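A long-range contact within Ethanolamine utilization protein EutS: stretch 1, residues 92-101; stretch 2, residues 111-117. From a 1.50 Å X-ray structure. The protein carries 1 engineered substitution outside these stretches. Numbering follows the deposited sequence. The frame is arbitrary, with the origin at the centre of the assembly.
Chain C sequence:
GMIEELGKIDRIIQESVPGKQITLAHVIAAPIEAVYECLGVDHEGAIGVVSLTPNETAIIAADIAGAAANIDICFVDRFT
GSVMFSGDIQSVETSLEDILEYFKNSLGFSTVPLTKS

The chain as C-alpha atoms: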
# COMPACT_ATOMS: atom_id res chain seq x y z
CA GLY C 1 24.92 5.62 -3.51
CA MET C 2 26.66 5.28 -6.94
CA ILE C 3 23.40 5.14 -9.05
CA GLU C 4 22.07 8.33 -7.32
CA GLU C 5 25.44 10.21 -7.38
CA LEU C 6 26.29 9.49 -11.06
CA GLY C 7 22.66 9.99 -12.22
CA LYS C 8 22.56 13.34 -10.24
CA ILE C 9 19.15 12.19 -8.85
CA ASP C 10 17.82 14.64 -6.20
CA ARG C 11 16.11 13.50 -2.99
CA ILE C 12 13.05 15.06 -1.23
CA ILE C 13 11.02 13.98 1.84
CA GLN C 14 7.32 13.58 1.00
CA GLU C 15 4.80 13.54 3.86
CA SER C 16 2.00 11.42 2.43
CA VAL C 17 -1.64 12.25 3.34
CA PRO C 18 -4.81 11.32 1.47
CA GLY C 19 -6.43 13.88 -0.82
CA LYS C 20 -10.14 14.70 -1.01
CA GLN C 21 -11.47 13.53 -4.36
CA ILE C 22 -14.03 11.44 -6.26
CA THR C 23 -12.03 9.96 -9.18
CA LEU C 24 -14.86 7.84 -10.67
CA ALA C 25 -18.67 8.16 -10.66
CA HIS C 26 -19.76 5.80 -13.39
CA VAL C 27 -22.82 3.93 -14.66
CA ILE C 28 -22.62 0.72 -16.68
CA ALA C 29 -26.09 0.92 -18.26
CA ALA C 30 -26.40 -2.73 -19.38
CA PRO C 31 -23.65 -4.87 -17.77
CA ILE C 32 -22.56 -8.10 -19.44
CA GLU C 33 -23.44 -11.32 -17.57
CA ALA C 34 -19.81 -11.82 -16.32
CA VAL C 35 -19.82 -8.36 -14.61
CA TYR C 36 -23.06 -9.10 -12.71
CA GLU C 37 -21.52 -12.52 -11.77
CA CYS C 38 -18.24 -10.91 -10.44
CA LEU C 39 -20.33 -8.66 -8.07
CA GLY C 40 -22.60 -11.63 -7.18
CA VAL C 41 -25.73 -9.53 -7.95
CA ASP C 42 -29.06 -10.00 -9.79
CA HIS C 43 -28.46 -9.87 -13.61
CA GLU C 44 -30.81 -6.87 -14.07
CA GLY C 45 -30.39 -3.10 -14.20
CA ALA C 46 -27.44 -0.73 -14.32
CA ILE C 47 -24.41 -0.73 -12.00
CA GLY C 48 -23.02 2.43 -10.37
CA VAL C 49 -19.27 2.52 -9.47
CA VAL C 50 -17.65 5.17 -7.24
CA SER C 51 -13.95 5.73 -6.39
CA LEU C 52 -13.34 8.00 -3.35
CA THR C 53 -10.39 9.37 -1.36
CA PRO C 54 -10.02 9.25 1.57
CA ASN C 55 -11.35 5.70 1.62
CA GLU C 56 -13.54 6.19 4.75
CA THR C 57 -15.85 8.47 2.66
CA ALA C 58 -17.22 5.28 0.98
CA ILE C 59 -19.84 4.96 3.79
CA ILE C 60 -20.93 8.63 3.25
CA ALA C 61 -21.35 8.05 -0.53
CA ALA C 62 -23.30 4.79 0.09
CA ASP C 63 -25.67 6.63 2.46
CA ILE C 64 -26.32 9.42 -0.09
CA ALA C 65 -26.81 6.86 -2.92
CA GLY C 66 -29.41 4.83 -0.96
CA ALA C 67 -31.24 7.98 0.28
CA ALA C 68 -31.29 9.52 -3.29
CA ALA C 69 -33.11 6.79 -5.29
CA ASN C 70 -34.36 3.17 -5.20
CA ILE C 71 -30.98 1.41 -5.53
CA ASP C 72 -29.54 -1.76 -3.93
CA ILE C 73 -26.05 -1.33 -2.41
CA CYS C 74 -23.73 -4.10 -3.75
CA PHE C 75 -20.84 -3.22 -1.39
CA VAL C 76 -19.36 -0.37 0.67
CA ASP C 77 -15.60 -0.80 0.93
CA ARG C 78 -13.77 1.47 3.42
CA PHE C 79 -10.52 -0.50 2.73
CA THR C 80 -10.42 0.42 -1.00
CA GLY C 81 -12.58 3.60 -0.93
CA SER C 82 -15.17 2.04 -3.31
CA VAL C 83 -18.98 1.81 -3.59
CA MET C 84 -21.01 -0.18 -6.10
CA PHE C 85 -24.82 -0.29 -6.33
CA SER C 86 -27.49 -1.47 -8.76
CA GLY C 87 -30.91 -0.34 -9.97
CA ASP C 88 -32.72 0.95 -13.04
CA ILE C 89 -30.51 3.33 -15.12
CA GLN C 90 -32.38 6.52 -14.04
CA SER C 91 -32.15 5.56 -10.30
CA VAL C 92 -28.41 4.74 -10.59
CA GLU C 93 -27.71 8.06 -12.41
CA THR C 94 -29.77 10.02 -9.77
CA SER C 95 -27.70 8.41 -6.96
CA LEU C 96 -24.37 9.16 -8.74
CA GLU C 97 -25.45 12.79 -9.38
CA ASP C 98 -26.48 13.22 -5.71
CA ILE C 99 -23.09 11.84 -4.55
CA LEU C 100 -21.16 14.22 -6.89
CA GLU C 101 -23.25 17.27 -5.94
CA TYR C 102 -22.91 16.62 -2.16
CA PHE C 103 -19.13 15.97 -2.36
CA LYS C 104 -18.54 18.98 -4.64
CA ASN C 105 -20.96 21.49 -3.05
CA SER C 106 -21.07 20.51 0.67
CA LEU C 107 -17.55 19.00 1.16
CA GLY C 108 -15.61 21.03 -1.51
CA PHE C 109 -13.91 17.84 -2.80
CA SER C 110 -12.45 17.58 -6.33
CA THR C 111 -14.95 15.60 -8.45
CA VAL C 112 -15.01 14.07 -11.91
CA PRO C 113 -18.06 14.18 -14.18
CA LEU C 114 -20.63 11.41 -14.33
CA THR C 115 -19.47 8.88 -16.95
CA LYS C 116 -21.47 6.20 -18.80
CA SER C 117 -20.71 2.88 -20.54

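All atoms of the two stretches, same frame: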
# COMPACT_ATOMS: atom_id res chain seq x y z
N VAL C 92 -29.89 4.81 -10.79
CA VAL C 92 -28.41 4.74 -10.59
C VAL C 92 -27.81 6.11 -10.96
O VAL C 92 -26.96 6.62 -10.20
CB VAL C 92 -27.80 3.60 -11.41
CG1 VAL C 92 -26.29 3.73 -11.45
CG2 VAL C 92 -28.21 2.27 -10.84
N GLU C 93 -28.23 6.71 -12.06
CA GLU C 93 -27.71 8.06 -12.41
C GLU C 93 -28.08 9.08 -11.32
O GLU C 93 -27.23 9.96 -10.99
CB GLU C 93 -28.23 8.50 -13.77
CG GLU C 93 -27.70 7.67 -14.89
CD GLU C 93 -28.03 8.16 -16.28
OE1 GLU C 93 -27.50 7.57 -17.23
OE2 GLU C 93 -28.81 9.12 -16.40
N THR C 94 -29.33 9.07 -10.81
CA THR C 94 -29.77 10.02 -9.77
C THR C 94 -28.84 9.89 -8.56
O THR C 94 -28.38 10.90 -8.03
CB THR C 94 -31.23 9.80 -9.37
OG1 THR C 94 -31.99 10.13 -10.53
CG2 THR C 94 -31.65 10.63 -8.17
N SER C 95 -28.56 8.65 -8.14
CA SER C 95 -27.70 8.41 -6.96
C SER C 95 -26.28 8.93 -7.23
O SER C 95 -25.69 9.55 -6.35
CB SER C 95 -27.69 6.96 -6.58
OG SER C 95 -28.97 6.56 -6.06
N LEU C 96 -25.73 8.67 -8.41
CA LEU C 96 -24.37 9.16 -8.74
C LEU C 96 -24.36 10.68 -8.73
O LEU C 96 -23.43 11.27 -8.21
CB LEU C 96 -23.98 8.61 -10.10
CG LEU C 96 -23.66 7.12 -10.14
CD1 LEU C 96 -23.48 6.67 -11.56
CD2 LEU C 96 -22.42 6.80 -9.31
N GLU C 97 -25.35 11.31 -9.35
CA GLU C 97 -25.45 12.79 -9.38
C GLU C 97 -25.52 13.33 -7.95
O GLU C 97 -24.84 14.33 -7.64
CB GLU C 97 -26.72 13.19 -10.10
CG GLU C 97 -26.68 12.98 -11.59
CD GLU C 97 -28.05 12.99 -12.24
OE1 GLU C 97 -28.09 13.00 -13.48
OE2 GLU C 97 -29.07 12.98 -11.52
N ASP C 98 -26.31 12.70 -7.09
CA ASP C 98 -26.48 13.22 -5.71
C ASP C 98 -25.17 13.08 -4.96
O ASP C 98 -24.80 13.99 -4.19
CB ASP C 98 -27.67 12.56 -5.02
CG ASP C 98 -29.00 13.10 -5.55
OD1 ASP C 98 -29.01 13.82 -6.56
OD2 ASP C 98 -30.01 12.87 -4.87
N ILE C 99 -24.44 11.98 -5.14
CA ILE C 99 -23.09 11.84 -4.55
C ILE C 99 -22.19 12.97 -5.04
O ILE C 99 -21.55 13.60 -4.20
CB ILE C 99 -22.47 10.46 -4.86
CG1 ILE C 99 -23.22 9.33 -4.14
CG2 ILE C 99 -21.00 10.43 -4.53
CD1 ILE C 99 -22.90 7.97 -4.67
N LEU C 100 -22.08 13.19 -6.34
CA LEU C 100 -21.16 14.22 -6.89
C LEU C 100 -21.54 15.59 -6.37
O LEU C 100 -20.64 16.33 -5.97
CB LEU C 100 -21.18 14.15 -8.42
CG LEU C 100 -20.51 12.93 -9.03
CD1 LEU C 100 -20.82 12.84 -10.51
CD2 LEU C 100 -19.01 12.91 -8.78
N GLU C 101 -22.83 15.91 -6.34
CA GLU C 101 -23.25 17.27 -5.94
C GLU C 101 -22.92 17.47 -4.45
O GLU C 101 -22.45 18.55 -4.09
CB GLU C 101 -24.74 17.47 -6.19
CG GLU C 101 -25.07 17.60 -7.66
CD GLU C 101 -26.54 17.64 -7.99
OE1 GLU C 101 -27.38 17.90 -7.08
OE2 GLU C 101 -26.88 17.36 -9.17
N THR C 111 -14.05 16.64 -7.92
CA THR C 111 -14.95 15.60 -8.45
C THR C 111 -14.82 15.54 -9.96
O THR C 111 -14.80 16.59 -10.64
CB THR C 111 -16.42 15.82 -8.05
OG1 THR C 111 -16.85 17.09 -8.54
CG2 THR C 111 -16.62 15.83 -6.56
N VAL C 112 -14.91 14.34 -10.46
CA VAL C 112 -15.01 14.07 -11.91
C VAL C 112 -16.47 14.20 -12.35
O VAL C 112 -17.40 14.13 -11.55
CB VAL C 112 -14.48 12.66 -12.21
CG1 VAL C 112 -12.99 12.60 -12.00
CG2 VAL C 112 -15.23 11.59 -11.41
N PRO C 113 -16.70 14.28 -13.67
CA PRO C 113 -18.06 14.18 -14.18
C PRO C 113 -18.61 12.77 -14.02
O PRO C 113 -17.89 11.80 -13.82
CB PRO C 113 -17.95 14.51 -15.66
CG PRO C 113 -16.57 15.01 -15.87
CD PRO C 113 -15.72 14.45 -14.75
N LEU C 114 -19.92 12.68 -14.19
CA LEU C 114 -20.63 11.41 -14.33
C LEU C 114 -20.28 10.80 -15.69
O LEU C 114 -20.42 11.45 -16.73
CB LEU C 114 -22.12 11.67 -14.20
CG LEU C 114 -22.97 10.44 -13.93
CD1 LEU C 114 -24.24 10.86 -13.19
CD2 LEU C 114 -23.30 9.77 -15.22
N THR C 115 -19.82 9.56 -15.70
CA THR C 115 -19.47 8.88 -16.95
C THR C 115 -20.33 7.63 -17.13
O THR C 115 -20.88 7.08 -16.14
CB THR C 115 -17.97 8.58 -17.00
OG1 THR C 115 -17.56 7.85 -15.84
CG2 THR C 115 -17.18 9.86 -17.09
N LYS C 116 -20.51 7.24 -18.39
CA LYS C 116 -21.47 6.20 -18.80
C LYS C 116 -20.82 5.22 -19.77
O LYS C 116 -20.15 5.65 -20.73
CB LYS C 116 -22.70 6.82 -19.46
CG LYS C 116 -23.41 7.86 -18.62
CD LYS C 116 -24.74 8.28 -19.22
CE LYS C 116 -25.37 9.42 -18.45
NZ LYS C 116 -26.76 9.67 -18.91
N SER C 117 -21.05 3.93 -19.56
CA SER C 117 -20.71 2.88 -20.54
C SER C 117 -21.86 1.87 -20.63
O SER C 117 -22.91 2.08 -20.04
CB SER C 117 -19.41 2.25 -20.20
OG SER C 117 -19.45 1.49 -18.98
OXT SER C 117 -21.66 0.88 -21.33

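Stretch 1 is a run of helix, its amides from L96 to E101 hydrogen bonded to carbonyls four residues back, as in E97 N to E93 O at 2.8 Å. Stretch 2 is an extended segment that ends the chain, and no backbone hydrogen bond links the two. The pairing therefore rests on side chains, and it runs antiparallel: L100 lies nearest T111 (CA to CA 6.5 Å), E97 nearest L114 (CA to CA 7.0 Å), and E93 reaches K116. Together the stretches bury 379 Å².

The walk begins with charge. E93 leaves the helix sideways, but the end of its extended side chain (m, t, then 173°) comes nearer to stretch 2. K116 answers with chi2 to chi4 all t, so that K116 NZ donates a hydrogen bond to E93 OE1 at 2.8 Å within a salt bridge. Two long side chains thus span a gap that the backbones leave open.

One helical turn on, L96 points toward stretch 2 and L96 CB packs 3.8 Å from L114 CD1. L114 CD1 also lies 3.6 Å from E97 CG, so the glutamate contributes its aliphatic stem to the contact. L114 CD1 also sits 3.8 Å from E93 O, so this methyl rests against the helix surface among three residues. S95, D98 and I99 stay out of reach.

L100, a further turn along, covers the most ground on the helix side. L100 CD1 packs 4.1 Å from L114 CB, while L100 CD2 lies 4.0 Å from T111 CB and 3.4 Å from V112 O, a van der Waals approach. E101 points away. The rule is legible: positions 93, 96, 97 and 100 supply all the helix contacts, with leucines gripping leucine and a salt bridge at the N-terminal end of stretch 1, beside the C-terminal end of stretch 2.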